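PDB 3BS0: TodX, which carries toluene and probably related aromatic hydrocarbons across the outer membrane of Pseudomonas putida, as a beta-barrel protein of the FadL family. Local coordinates for residues A[351-357]-A[375-381]; A[396-402]-A[418-424]. All blocks are in the same frame, centred on the assembly; numbering follows the deposited sequence.

In the fold
Interactions 1 and 2 lie side by side in the barrel wall, on the same side of the chain's centre, their own centres about 11 Å apart. In chain order the strands run 348-356, 376-385, 390-405 and 417-433, each antiparallel to the next; interaction 1 joins the first two, interaction 2 the last two. Strands 376-385 and 390-405 bridge the contacts: Arg-376 O and Leu-400 N are 2.8 Å apart, probably hydrogen-bonded. Strand 417-433 in turn pairs with strand 44-60, so this run of neighbours leads to the seam that closes the barrel. Its inner face meets the N-terminal part of the chain at Glu-7 and, in interaction 1, also at Gly-17.

Interaction 1 of 2, residues A[351-357]-A[375-381]; sequences RAGYSYA and KRHVTFG
The ring of Tyr-356 carries the side chain of Arg-376 over one face, with CZ of Arg-376 4.7 Å from the ring centroid of Tyr-356 and 25° off the ring normal, a cation-pi contact. The guanidinium stands on the ring rather than lying flat, the two planes 80° apart, and Tyr-356 CZ lies at its edge. Tyr-354 OH reaches the rim of that same Tyr-356 face and also sits over a face of the guanidinium. It is 2.8 Å from Arg-376 NE, but the N-H points too far aside for a hydrogen bond. The Tyr-354 ring has Val-378 CG2 at its edge, 4.2 Å from CD1 of Tyr-354. With CG of Tyr-354 opposite the backbone N (chi1 174°), the ring leans across to the neighbouring strand and brings its hydroxyl to Arg-376. An alanine at Tyr-354 is likely to leave one face of the Arg-376 guanidinium without its neighbour and the arginine less restrained against Tyr-356.

Ser-355, His-377 and Thr-379 point to the other face of the sheet, where Thr-379 OG1 is hydrogen-bonded to Gly-17 N and His-377 packs on Leu-6 and Glu-7. Between the faces run the paired backbone bonds. Gly-353 N donates to Thr-379 O at 3.0 Å, and Thr-379 N returns to Gly-353 O at 3.2 Å. Farther along, Ser-355 N meets His-377 O at 3.1 Å, while the return bond from His-377 N to Ser-355 O is weak. Beyond the strand ends Ala-357 N still bonds to Lys-375 O, at 2.8 Å. Antiparallel pairing with alternating side chains is the mark of outer-membrane beta barrels; an inner face that meets an N-terminal plug is the feature of the FadL family.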
loop_
_atom_site.group_PDB
_atom_site.type_symbol
_atom_site.label_atom_id
_atom_site.label_comp_id
_atom_site.label_asym_id
_atom_site.label_seq_id
_atom_site.Cartn_x
_atom_site.Cartn_y
_atom_site.Cartn_z
ATOM N N ARG A 351 4.982 1.555 -23.079
ATOM C CA ARG A 351 5.829 1.559 -21.898
ATOM C C ARG A 351 5.986 0.163 -21.317
ATOM O O ARG A 351 5.132 -0.700 -21.511
ATOM C CB ARG A 351 5.230 2.479 -20.833
ATOM C CG ARG A 351 5.111 3.911 -21.267
ATOM C CD ARG A 351 4.276 4.741 -20.301
ATOM N NE ARG A 351 4.298 6.146 -20.698
ATOM C CZ ARG A 351 3.224 6.855 -21.016
ATOM N NH1 ARG A 351 2.022 6.299 -20.979
ATOM N NH2 ARG A 351 3.356 8.118 -21.395
ATOM N N ALA A 352 7.090 -0.042 -20.604
ATOM C CA ALA A 352 7.371 -1.322 -19.964
ATOM C C ALA A 352 8.522 -1.134 -18.973
ATOM O O ALA A 352 9.343 -0.238 -19.139
ATOM C CB ALA A 352 7.732 -2.386 -21.019
ATOM N N GLY A 353 8.573 -1.967 -17.940
ATOM C CA GLY A 353 9.638 -1.820 -16.968
ATOM C C GLY A 353 9.820 -2.977 -16.004
ATOM O O GLY A 353 9.165 -4.017 -16.110
ATOM N N TYR A 354 10.714 -2.771 -15.040
ATOM C CA TYR A 354 11.027 -3.778 -14.040
ATOM C C TYR A 354 11.492 -3.141 -12.732
ATOM O O TYR A 354 12.181 -2.119 -12.741
ATOM C CB TYR A 354 12.129 -4.695 -14.568
ATOM C CG TYR A 354 12.645 -5.691 -13.554
ATOM C CD1 TYR A 354 11.839 -6.741 -13.108
ATOM C CD2 TYR A 354 13.946 -5.596 -13.049
ATOM C CE1 TYR A 354 12.316 -7.683 -12.187
ATOM C CE2 TYR A 354 14.434 -6.523 -12.128
ATOM C CZ TYR A 354 13.614 -7.568 -11.703
ATOM O OH TYR A 354 14.086 -8.506 -10.811
ATOM N N SER A 355 11.115 -3.748 -11.609
ATOM C CA SER A 355 11.525 -3.253 -10.297
ATOM C C SER A 355 12.127 -4.392 -9.466
ATOM O O SER A 355 11.780 -5.562 -9.651
ATOM C CB SER A 355 10.342 -2.641 -9.550
ATOM O OG SER A 355 10.790 -2.023 -8.357
ATOM N N TYR A 356 13.022 -4.042 -8.547
ATOM C CA TYR A 356 13.689 -5.036 -7.715
ATOM C C TYR A 356 13.805 -4.560 -6.277
ATOM O O TYR A 356 14.443 -3.546 -5.999
ATOM C CB TYR A 356 15.082 -5.309 -8.284
ATOM C CG TYR A 356 15.732 -6.595 -7.829
ATOM C CD1 TYR A 356 16.854 -7.089 -8.497
ATOM C CD2 TYR A 356 15.234 -7.326 -6.746
ATOM C CE1 TYR A 356 17.464 -8.278 -8.106
ATOM C CE2 TYR A 356 15.839 -8.518 -6.345
ATOM C CZ TYR A 356 16.954 -8.987 -7.033
ATOM O OH TYR A 356 17.559 -10.169 -6.665
ATOM N N ALA A 357 13.185 -5.301 -5.367
ATOM C CA ALA A 357 13.207 -4.970 -3.947
ATOM C C ALA A 357 14.150 -5.903 -3.194
ATOM O O ALA A 357 14.731 -6.818 -3.781
ATOM C CB ALA A 357 11.802 -5.073 -3.368
ATOM N N LYS A 375 8.815 -9.076 -3.786
ATOM C CA LYS A 375 10.190 -8.728 -4.144
ATOM C C LYS A 375 10.373 -8.085 -5.514
ATOM O O LYS A 375 11.030 -7.055 -5.638
ATOM C CB LYS A 375 11.061 -9.984 -4.057
ATOM C CG LYS A 375 12.436 -9.779 -3.454
ATOM C CD LYS A 375 13.039 -11.123 -3.062
ATOM C CE LYS A 375 12.165 -11.824 -2.017
ATOM N NZ LYS A 375 12.553 -13.243 -1.789
ATOM N N ARG A 376 9.791 -8.698 -6.539
ATOM C CA ARG A 376 9.916 -8.190 -7.897
ATOM C C ARG A 376 8.569 -7.850 -8.549
ATOM O O ARG A 376 7.525 -8.346 -8.131
ATOM C CB ARG A 376 10.653 -9.225 -8.748
ATOM C CG ARG A 376 12.090 -9.506 -8.308
ATOM C CD ARG A 376 12.680 -10.667 -9.105
ATOM N NE ARG A 376 14.140 -10.688 -9.083
ATOM C CZ ARG A 376 14.881 -11.564 -9.749
ATOM N NH1 ARG A 376 14.301 -12.501 -10.491
ATOM N NH2 ARG A 376 16.203 -11.491 -9.687
ATOM N N HIS A 377 8.617 -7.010 -9.583
ATOM C CA HIS A 377 7.435 -6.586 -10.322
ATOM C C HIS A 377 7.799 -6.371 -11.786
ATOM O O HIS A 377 8.840 -5.800 -12.078
ATOM C CB HIS A 377 6.923 -5.254 -9.781
ATOM C CG HIS A 377 6.554 -5.282 -8.337
ATOM N ND1 HIS A 377 5.304 -5.657 -7.899
ATOM C CD2 HIS A 377 7.280 -5.014 -7.225
ATOM C CE1 HIS A 377 5.276 -5.623 -6.578
ATOM N NE2 HIS A 377 6.463 -5.237 -6.143
ATOM N N VAL A 378 6.944 -6.815 -12.701
ATOM C CA VAL A 378 7.174 -6.605 -14.133
ATOM C C VAL A 378 5.954 -5.852 -14.659
ATOM O O VAL A 378 4.829 -6.342 -14.597
ATOM C CB VAL A 378 7.304 -7.917 -14.912
ATOM C CG1 VAL A 378 7.658 -7.610 -16.361
ATOM C CG2 VAL A 378 8.355 -8.798 -14.282
ATOM N N THR A 379 6.192 -4.664 -15.193
ATOM C CA THR A 379 5.116 -3.809 -15.669
ATOM C C THR A 379 5.075 -3.513 -17.164
ATOM O O THR A 379 6.077 -3.634 -17.867
ATOM C CB THR A 379 5.177 -2.479 -14.927
ATOM O OG1 THR A 379 6.375 -1.787 -15.292
ATOM C CG2 THR A 379 5.229 -2.716 -13.448
ATOM N N PHE A 380 3.894 -3.112 -17.627
ATOM C CA PHE A 380 3.654 -2.757 -19.022
ATOM C C PHE A 380 2.739 -1.545 -19.032
ATOM O O PHE A 380 1.803 -1.467 -18.249
ATOM C CB PHE A 380 2.933 -3.873 -19.781
ATOM C CG PHE A 380 3.812 -5.000 -20.217
ATOM C CD1 PHE A 380 4.596 -5.696 -19.299
ATOM C CD2 PHE A 380 3.786 -5.430 -21.544
ATOM C CE1 PHE A 380 5.342 -6.815 -19.693
ATOM C CE2 PHE A 380 4.521 -6.544 -21.956
ATOM C CZ PHE A 380 5.303 -7.241 -21.025
ATOM N N GLY A 381 2.994 -0.616 -19.939
ATOM C CA GLY A 381 2.159 0.562 -20.019
ATOM C C GLY A 381 1.967 1.080 -21.428
ATOM O O GLY A 381 2.786 0.846 -22.313
#

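Interaction 2 of 2, residues A[396-402]-A[418-424]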
loop_
_atom_site.group_PDB
_atom_site.type_symbol
_atom_site.label_atom_id
_atom_site.label_comp_id
_atom_site.label_asym_id
_atom_site.label_seq_id
_atom_site.Cartn_x
_atom_site.Cartn_y
_atom_site.Cartn_z
ATOM N N ILE A 396 0.052 -2.045 -16.186
ATOM C CA ILE A 396 -0.246 -3.364 -15.619
ATOM C C ILE A 396 1.039 -3.855 -14.986
ATOM O O ILE A 396 2.006 -4.151 -15.691
ATOM C CB ILE A 396 -0.700 -4.393 -16.690
ATOM C CG1 ILE A 396 -1.889 -3.858 -17.502
ATOM C CG2 ILE A 396 -1.165 -5.654 -16.015
ATOM C CD1 ILE A 396 -1.540 -2.785 -18.566
ATOM N N SER A 397 1.052 -3.927 -13.657
ATOM C CA SER A 397 2.233 -4.358 -12.914
ATOM C C SER A 397 2.040 -5.709 -12.243
ATOM O O SER A 397 1.099 -5.909 -11.492
ATOM C CB SER A 397 2.579 -3.320 -11.865
ATOM O OG SER A 397 3.666 -3.754 -11.076
ATOM N N PHE A 398 2.943 -6.643 -12.516
ATOM C CA PHE A 398 2.837 -7.980 -11.941
ATOM C C PHE A 398 3.854 -8.171 -10.836
ATOM O O PHE A 398 5.061 -8.139 -11.082
ATOM C CB PHE A 398 3.083 -9.062 -12.992
ATOM C CG PHE A 398 2.326 -8.873 -14.273
ATOM C CD1 PHE A 398 2.542 -7.760 -15.074
ATOM C CD2 PHE A 398 1.449 -9.844 -14.719
ATOM C CE1 PHE A 398 1.902 -7.620 -16.299
ATOM C CE2 PHE A 398 0.800 -9.713 -15.950
ATOM C CZ PHE A 398 1.031 -8.600 -16.735
ATOM N N GLY A 399 3.356 -8.354 -9.617
ATOM C CA GLY A 399 4.227 -8.593 -8.488
ATOM C C GLY A 399 4.586 -10.059 -8.572
ATOM O O GLY A 399 3.749 -10.918 -8.319
ATOM N N LEU A 400 5.823 -10.347 -8.960
ATOM C CA LEU A 400 6.277 -11.729 -9.094
ATOM C C LEU A 400 5.932 -12.589 -7.885
ATOM O O LEU A 400 6.084 -12.176 -6.727
ATOM C CB LEU A 400 7.782 -11.761 -9.371
ATOM C CG LEU A 400 8.110 -11.109 -10.716
ATOM C CD1 LEU A 400 9.599 -11.163 -10.956
ATOM C CD2 LEU A 400 7.365 -11.827 -11.843
ATOM N N ARG A 401 5.459 -13.792 -8.184
ATOM C CA ARG A 401 5.039 -14.753 -7.177
ATOM C C ARG A 401 6.174 -15.449 -6.445
ATOM O O ARG A 401 7.033 -16.063 -7.065
ATOM C CB ARG A 401 4.136 -15.799 -7.833
ATOM C CG ARG A 401 3.922 -17.069 -7.023
ATOM C CD ARG A 401 2.824 -17.906 -7.650
ATOM N NE ARG A 401 1.492 -17.335 -7.433
ATOM C CZ ARG A 401 0.682 -17.679 -6.433
ATOM N NH1 ARG A 401 1.061 -18.597 -5.551
ATOM N NH2 ARG A 401 -0.509 -17.109 -6.312
ATOM N N GLU A 402 6.176 -15.360 -5.123
ATOM C CA GLU A 402 7.213 -16.028 -4.361
ATOM C C GLU A 402 6.602 -16.976 -3.331
ATOM O O GLU A 402 5.568 -16.676 -2.737
ATOM C CB GLU A 402 8.120 -14.998 -3.690
ATOM C CG GLU A 402 7.410 -13.985 -2.827
ATOM C CD GLU A 402 8.318 -12.836 -2.425
ATOM O OE1 GLU A 402 8.677 -11.995 -3.297
ATOM O OE2 GLU A 402 8.674 -12.788 -1.227
ATOM N N GLN A 418 3.072 -20.667 2.148
ATOM C CA GLN A 418 2.299 -19.697 1.403
ATOM C C GLN A 418 2.907 -19.382 0.053
ATOM O O GLN A 418 4.129 -19.416 -0.118
ATOM C CB GLN A 418 2.190 -18.410 2.215
ATOM C CG GLN A 418 1.016 -17.502 1.863
ATOM C CD GLN A 418 0.914 -16.302 2.807
ATOM O OE1 GLN A 418 1.672 -15.331 2.693
ATOM N NE2 GLN A 418 -0.009 -16.378 3.756
ATOM N N SER A 419 2.035 -19.086 -0.907
ATOM C CA SER A 419 2.442 -18.728 -2.263
ATOM C C SER A 419 1.657 -17.464 -2.571
ATOM O O SER A 419 0.430 -17.436 -2.448
ATOM C CB SER A 419 2.101 -19.858 -3.240
ATOM O OG SER A 419 0.788 -20.348 -3.025
ATOM N N HIS A 420 2.358 -16.419 -2.985
ATOM C CA HIS A 420 1.696 -15.140 -3.207
ATOM C C HIS A 420 2.185 -14.295 -4.389
ATOM O O HIS A 420 3.368 -13.957 -4.483
ATOM C CB HIS A 420 1.795 -14.369 -1.871
ATOM C CG HIS A 420 1.524 -12.910 -1.970
ATOM N ND1 HIS A 420 0.503 -12.390 -2.733
ATOM C CD2 HIS A 420 2.124 -11.857 -1.373
ATOM C CE1 HIS A 420 0.487 -11.076 -2.606
ATOM N NE2 HIS A 420 1.460 -10.727 -1.784
ATOM N N SER A 421 1.257 -13.957 -5.282
ATOM C CA SER A 421 1.567 -13.129 -6.451
ATOM C C SER A 421 0.545 -12.000 -6.517
ATOM O O SER A 421 -0.465 -12.033 -5.810
ATOM C CB SER A 421 1.519 -13.957 -7.748
ATOM O OG SER A 421 0.195 -14.175 -8.201
ATOM N N GLN A 422 0.787 -11.010 -7.367
ATOM C CA GLN A 422 -0.137 -9.886 -7.451
ATOM C C GLN A 422 -0.059 -9.074 -8.736
ATOM O O GLN A 422 1.022 -8.692 -9.149
ATOM C CB GLN A 422 0.117 -8.960 -6.272
ATOM C CG GLN A 422 -0.909 -7.889 -6.093
ATOM C CD GLN A 422 -0.368 -6.705 -5.316
ATOM O OE1 GLN A 422 0.383 -5.875 -5.856
ATOM N NE2 GLN A 422 -0.732 -6.625 -4.039
ATOM N N ILE A 423 -1.215 -8.805 -9.345
ATOM C CA ILE A 423 -1.335 -8.006 -10.578
ATOM C C ILE A 423 -1.810 -6.581 -10.250
ATOM O O ILE A 423 -2.435 -6.348 -9.219
ATOM C CB ILE A 423 -2.364 -8.634 -11.557
ATOM C CG1 ILE A 423 -1.836 -9.966 -12.111
ATOM C CG2 ILE A 423 -2.654 -7.686 -12.692
ATOM C CD1 ILE A 423 -2.879 -10.770 -12.885
ATOM N N ASN A 424 -1.527 -5.630 -11.136
ATOM C CA ASN A 424 -1.927 -4.244 -10.913
ATOM C C ASN A 424 -2.333 -3.447 -12.145
ATOM O O ASN A 424 -1.533 -3.233 -13.049
ATOM C CB ASN A 424 -0.816 -3.500 -10.194
ATOM C CG ASN A 424 -1.105 -3.333 -8.732
ATOM O OD1 ASN A 424 -1.347 -4.316 -8.017
ATOM N ND2 ASN A 424 -1.094 -2.082 -8.265
#
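A beta bulge interrupts the antiparallel hairpin of strands 390-405 and 417-433 where Arg-401 meets Ser-421. On one side of it Gly-399 and Gln-422 form a hydrogen-bonded pair, in which Gln-422 N donates in the carbonyl plane to a lone pair of Gly-399 O at 3.1 Å. On the other, Glu-402 and His-420 exchange two bonds: Glu-402 N to His-420 O and His-420 N to Glu-402 O, each 3.2 Å. Three residue steps thus face two, and Leu-400 turns away from the partner strand. In the barrel, strand 417-433 also pairs with strand 44-60, so the hairpin stands at the closing seam of the wall. Arg-401 crosses strand 418-424 toward that seam: its chain bends at chi3 (-73°), laying a guanidinium face over the backbone of His-420 and Ser-421. Ser-419 OG is hydrogen-bonded to Lys-58 O, whereas NH2 of Arg-401 makes a salt bridge with Asp-56. Glu-402, on the opposite face of the sheet, accepts a hydrogen bond from Lys-375 N. Toward the other end, Ile-423 packs alongside two neighbours, its CG1 4.2 Å from Phe-398 CD2 and its CG2 4.2 Å from Ile-396 CG2.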